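Long-range contact in ADP/ATP-dependent NAD(P)H-hydrate dehydratase (Bacillus subtilis, PDB 3RPZ), which catalyses the ADP- or ATP-dependent dehydration of hydrated NADH and NADPH, a metabolite-repair reaction that restores the normal nicotinamide cofactors: residues T217-M228 against V239-G247. Numbering follows the deposited sequence.
Sequences TGDTLTGMILGM and VLNAVYLHG. With AMP (adenosine monophosphate), chain C.
The imidazole of H246 reaches across from helix 235-256 to bond a main-chain carbonyl in the first turn of helix 217-231: NE2 donates to T217 O over 2.9 Å, bent to 147° at the hydrogen. That oxygen already accepts the helical bond from L221 N, and the two donors approach from opposite faces of the carbonyl plane. A chi1 of 176° swings the H246 ring away from its own backbone N and to the T217 carbonyl. L221 CB lies over one face of the imidazole, 3.8 Å from the ring centroid in a CH-pi contact, while M224 SD sits at the edge, in the ring plane. A bend about the CG-SD bond of M224 turns its CE back onto the H246 backbone, 3.5 Å from N. The axes of 217-228 and 239-247 run broadly antiparallel but inclined, 139° between their N-to-C directions, in the ribokinase-like fold of the NAD(P)H-hydrate dehydratase family; I225 on the first also packs against I129 of a central strand. The N-terminal turn of helix 217-231 serves the nucleotide: G218 N donates to AMP O1P at 2.9 Å, where the helix end would probably stabilise the phosphate's negative charge. H246 CE1 and L221 CD2 both border the ribose O3', and neighbouring D219 bonds the hydrated NADPH through OD2. An alanine in place of H246 would remove the imidazole donor to T217 O and probably leave a gap between L221, M224 and the ribose. Farther along, the small side chain of A242 admits a close neighbour: A242 CB meets I225 CG1 at 3.6 Å. M228 SD rests 3.3 Å from the backbone atom A242 N. M228, extended beyond CG, carries CE on to L245 CD1, 3.8 Å away, crossing that leucine at about a right angle.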
# COMPACT_ATOMS: atom_id res chain seq x y z
N THR A 217 8.89 11.16 -12.73
CA THR A 217 7.79 11.94 -13.28
C THR A 217 7.61 11.75 -14.78
O THR A 217 6.46 11.79 -15.27
CB THR A 217 7.90 13.41 -12.90
OG1 THR A 217 9.10 13.91 -13.46
CG2 THR A 217 7.88 13.61 -11.38
N GLY A 218 8.69 11.55 -15.54
CA GLY A 218 8.55 11.30 -16.94
C GLY A 218 8.01 9.92 -17.25
O GLY A 218 7.35 9.70 -18.26
N ASP A 219 8.26 8.98 -16.34
CA ASP A 219 7.70 7.64 -16.47
C ASP A 219 6.18 7.70 -16.33
O ASP A 219 5.42 7.08 -17.10
CB ASP A 219 8.37 6.69 -15.46
CG ASP A 219 9.85 6.68 -15.57
OD1 ASP A 219 10.40 6.63 -16.72
OD2 ASP A 219 10.53 6.71 -14.52
N THR A 220 5.68 8.43 -15.30
CA THR A 220 4.27 8.68 -15.16
C THR A 220 3.67 9.32 -16.45
O THR A 220 2.59 8.97 -16.92
CB THR A 220 4.04 9.57 -13.96
OG1 THR A 220 4.48 8.91 -12.76
CG2 THR A 220 2.58 9.95 -13.81
N LEU A 221 4.35 10.35 -16.98
CA LEU A 221 3.87 11.03 -18.18
C LEU A 221 3.68 10.05 -19.33
O LEU A 221 2.66 10.11 -20.02
CB LEU A 221 4.79 12.19 -18.58
CG LEU A 221 4.40 12.84 -19.89
CD1 LEU A 221 3.07 13.55 -19.80
CD2 LEU A 221 5.51 13.83 -20.32
N THR A 222 4.64 9.15 -19.57
CA THR A 222 4.50 8.19 -20.66
C THR A 222 3.21 7.41 -20.53
O THR A 222 2.47 7.20 -21.47
CB THR A 222 5.71 7.27 -20.66
OG1 THR A 222 6.84 8.07 -21.01
CG2 THR A 222 5.56 6.12 -21.65
N GLY A 223 2.93 6.99 -19.31
CA GLY A 223 1.66 6.30 -19.05
C GLY A 223 0.43 7.15 -19.29
O GLY A 223 -0.56 6.69 -19.90
N MET A 224 0.47 8.39 -18.84
CA MET A 224 -0.66 9.28 -19.09
C MET A 224 -0.94 9.46 -20.60
O MET A 224 -2.08 9.42 -21.06
CB MET A 224 -0.46 10.62 -18.41
CG MET A 224 -0.53 10.54 -16.93
SD MET A 224 -0.21 12.12 -16.09
CE MET A 224 -1.48 13.15 -16.77
N ILE A 225 0.13 9.64 -21.39
CA ILE A 225 -0.05 9.73 -22.85
C ILE A 225 -0.69 8.44 -23.39
O ILE A 225 -1.62 8.49 -24.19
CB ILE A 225 1.26 10.01 -23.56
CG1 ILE A 225 1.86 11.34 -23.09
CG2 ILE A 225 1.04 10.16 -25.05
CD1 ILE A 225 3.33 11.61 -23.57
N LEU A 226 -0.21 7.29 -22.92
CA LEU A 226 -0.71 6.01 -23.37
C LEU A 226 -2.22 5.88 -23.12
O LEU A 226 -2.97 5.51 -23.99
CB LEU A 226 0.03 4.89 -22.67
CG LEU A 226 -0.40 3.46 -23.04
CD1 LEU A 226 -0.16 3.18 -24.54
CD2 LEU A 226 0.35 2.42 -22.17
N GLY A 227 -2.66 6.18 -21.92
CA GLY A 227 -4.08 6.13 -21.63
C GLY A 227 -4.87 7.16 -22.42
O GLY A 227 -5.96 6.85 -22.96
N MET A 228 -4.37 8.39 -22.52
CA MET A 228 -5.14 9.41 -23.24
C MET A 228 -5.30 9.09 -24.71
O MET A 228 -6.33 9.38 -25.32
CB MET A 228 -4.62 10.81 -22.94
CG MET A 228 -5.22 11.33 -21.45
SD MET A 228 -4.60 12.96 -21.26
CE MET A 228 -4.59 12.89 -19.47
N VAL A 239 -1.91 13.68 -26.69
CA VAL A 239 -0.56 14.05 -26.29
C VAL A 239 -0.57 15.39 -25.57
O VAL A 239 -0.03 15.55 -24.47
CB VAL A 239 0.39 14.07 -27.49
CG1 VAL A 239 1.78 14.57 -27.05
CG2 VAL A 239 0.51 12.69 -28.13
N LEU A 240 -1.23 16.36 -26.17
CA LEU A 240 -1.26 17.73 -25.62
C LEU A 240 -1.96 17.78 -24.25
O LEU A 240 -1.47 18.41 -23.31
CB LEU A 240 -1.95 18.70 -26.60
CG LEU A 240 -1.14 18.94 -27.87
CD1 LEU A 240 -2.10 19.40 -28.99
CD2 LEU A 240 -0.05 19.95 -27.61
N ASN A 241 -3.07 17.07 -24.12
CA ASN A 241 -3.79 17.03 -22.85
C ASN A 241 -3.05 16.26 -21.78
O ASN A 241 -3.14 16.63 -20.62
CB ASN A 241 -5.21 16.50 -23.01
CG ASN A 241 -6.12 17.51 -23.76
OD1 ASN A 241 -5.81 18.72 -23.77
ND2 ASN A 241 -7.21 17.05 -24.37
N ALA A 242 -2.30 15.22 -22.14
CA ALA A 242 -1.54 14.49 -21.17
C ALA A 242 -0.46 15.36 -20.60
O ALA A 242 -0.26 15.42 -19.38
CB ALA A 242 -0.96 13.20 -21.79
N VAL A 243 0.30 16.03 -21.48
CA VAL A 243 1.41 16.88 -21.04
C VAL A 243 0.85 18.02 -20.14
O VAL A 243 1.37 18.32 -19.05
CB VAL A 243 2.16 17.45 -22.22
CG1 VAL A 243 3.21 18.45 -21.77
CG2 VAL A 243 2.83 16.31 -22.99
N TYR A 244 -0.27 18.59 -20.55
CA TYR A 244 -0.89 19.68 -19.80
C TYR A 244 -1.38 19.24 -18.43
O TYR A 244 -1.06 19.86 -17.42
CB TYR A 244 -2.07 20.30 -20.60
CG TYR A 244 -2.70 21.50 -19.97
CD1 TYR A 244 -3.50 21.38 -18.86
CD2 TYR A 244 -2.48 22.75 -20.50
CE1 TYR A 244 -4.06 22.52 -18.26
CE2 TYR A 244 -3.05 23.86 -19.92
CZ TYR A 244 -3.82 23.72 -18.80
OH TYR A 244 -4.39 24.90 -18.21
N LEU A 245 -2.13 18.16 -18.39
CA LEU A 245 -2.68 17.71 -17.11
C LEU A 245 -1.59 17.22 -16.17
O LEU A 245 -1.70 17.40 -14.97
CB LEU A 245 -3.79 16.69 -17.33
CG LEU A 245 -5.07 17.29 -17.90
CD1 LEU A 245 -6.07 16.20 -18.32
CD2 LEU A 245 -5.76 18.31 -16.99
N HIS A 246 -0.56 16.57 -16.71
CA HIS A 246 0.62 16.15 -15.91
C HIS A 246 1.19 17.35 -15.17
O HIS A 246 1.37 17.30 -13.95
CB HIS A 246 1.59 15.49 -16.85
CG HIS A 246 2.90 15.07 -16.28
ND1 HIS A 246 4.04 15.85 -16.41
CD2 HIS A 246 3.27 13.94 -15.63
CE1 HIS A 246 5.07 15.16 -15.89
NE2 HIS A 246 4.63 14.00 -15.42
N GLY A 247 1.39 18.46 -15.88
CA GLY A 247 1.90 19.67 -15.23
C GLY A 247 0.89 20.26 -14.26
O GLY A 247 1.26 20.74 -13.18
P AMP C . 11.96 12.69 -17.07
O1P AMP C . 11.53 11.95 -15.76
O2P AMP C . 13.30 13.26 -16.83
O3P AMP C . 11.80 11.71 -18.21
O5' AMP C . 10.78 13.65 -17.28
C5' AMP C . 10.61 14.80 -16.37
C4' AMP C . 9.22 15.33 -16.50
O4' AMP C . 9.00 16.38 -15.50
C3' AMP C . 8.87 15.93 -17.84
O3' AMP C . 7.47 15.87 -18.03
C2' AMP C . 9.34 17.37 -17.57
O2' AMP C . 8.86 18.32 -18.53
C1' AMP C . 8.78 17.61 -16.19
N9 AMP C . 9.56 18.60 -15.43
C8 AMP C . 10.71 18.39 -14.79
N7 AMP C . 11.18 19.54 -14.20
C5 AMP C . 10.24 20.46 -14.49
C6 AMP C . 10.12 21.91 -14.20
N6 AMP C . 11.08 22.52 -13.49
N1 AMP C . 9.03 22.50 -14.70
C2 AMP C . 8.08 21.88 -15.41
N3 AMP C . 8.13 20.56 -15.74
C4 AMP C . 9.19 19.94 -15.30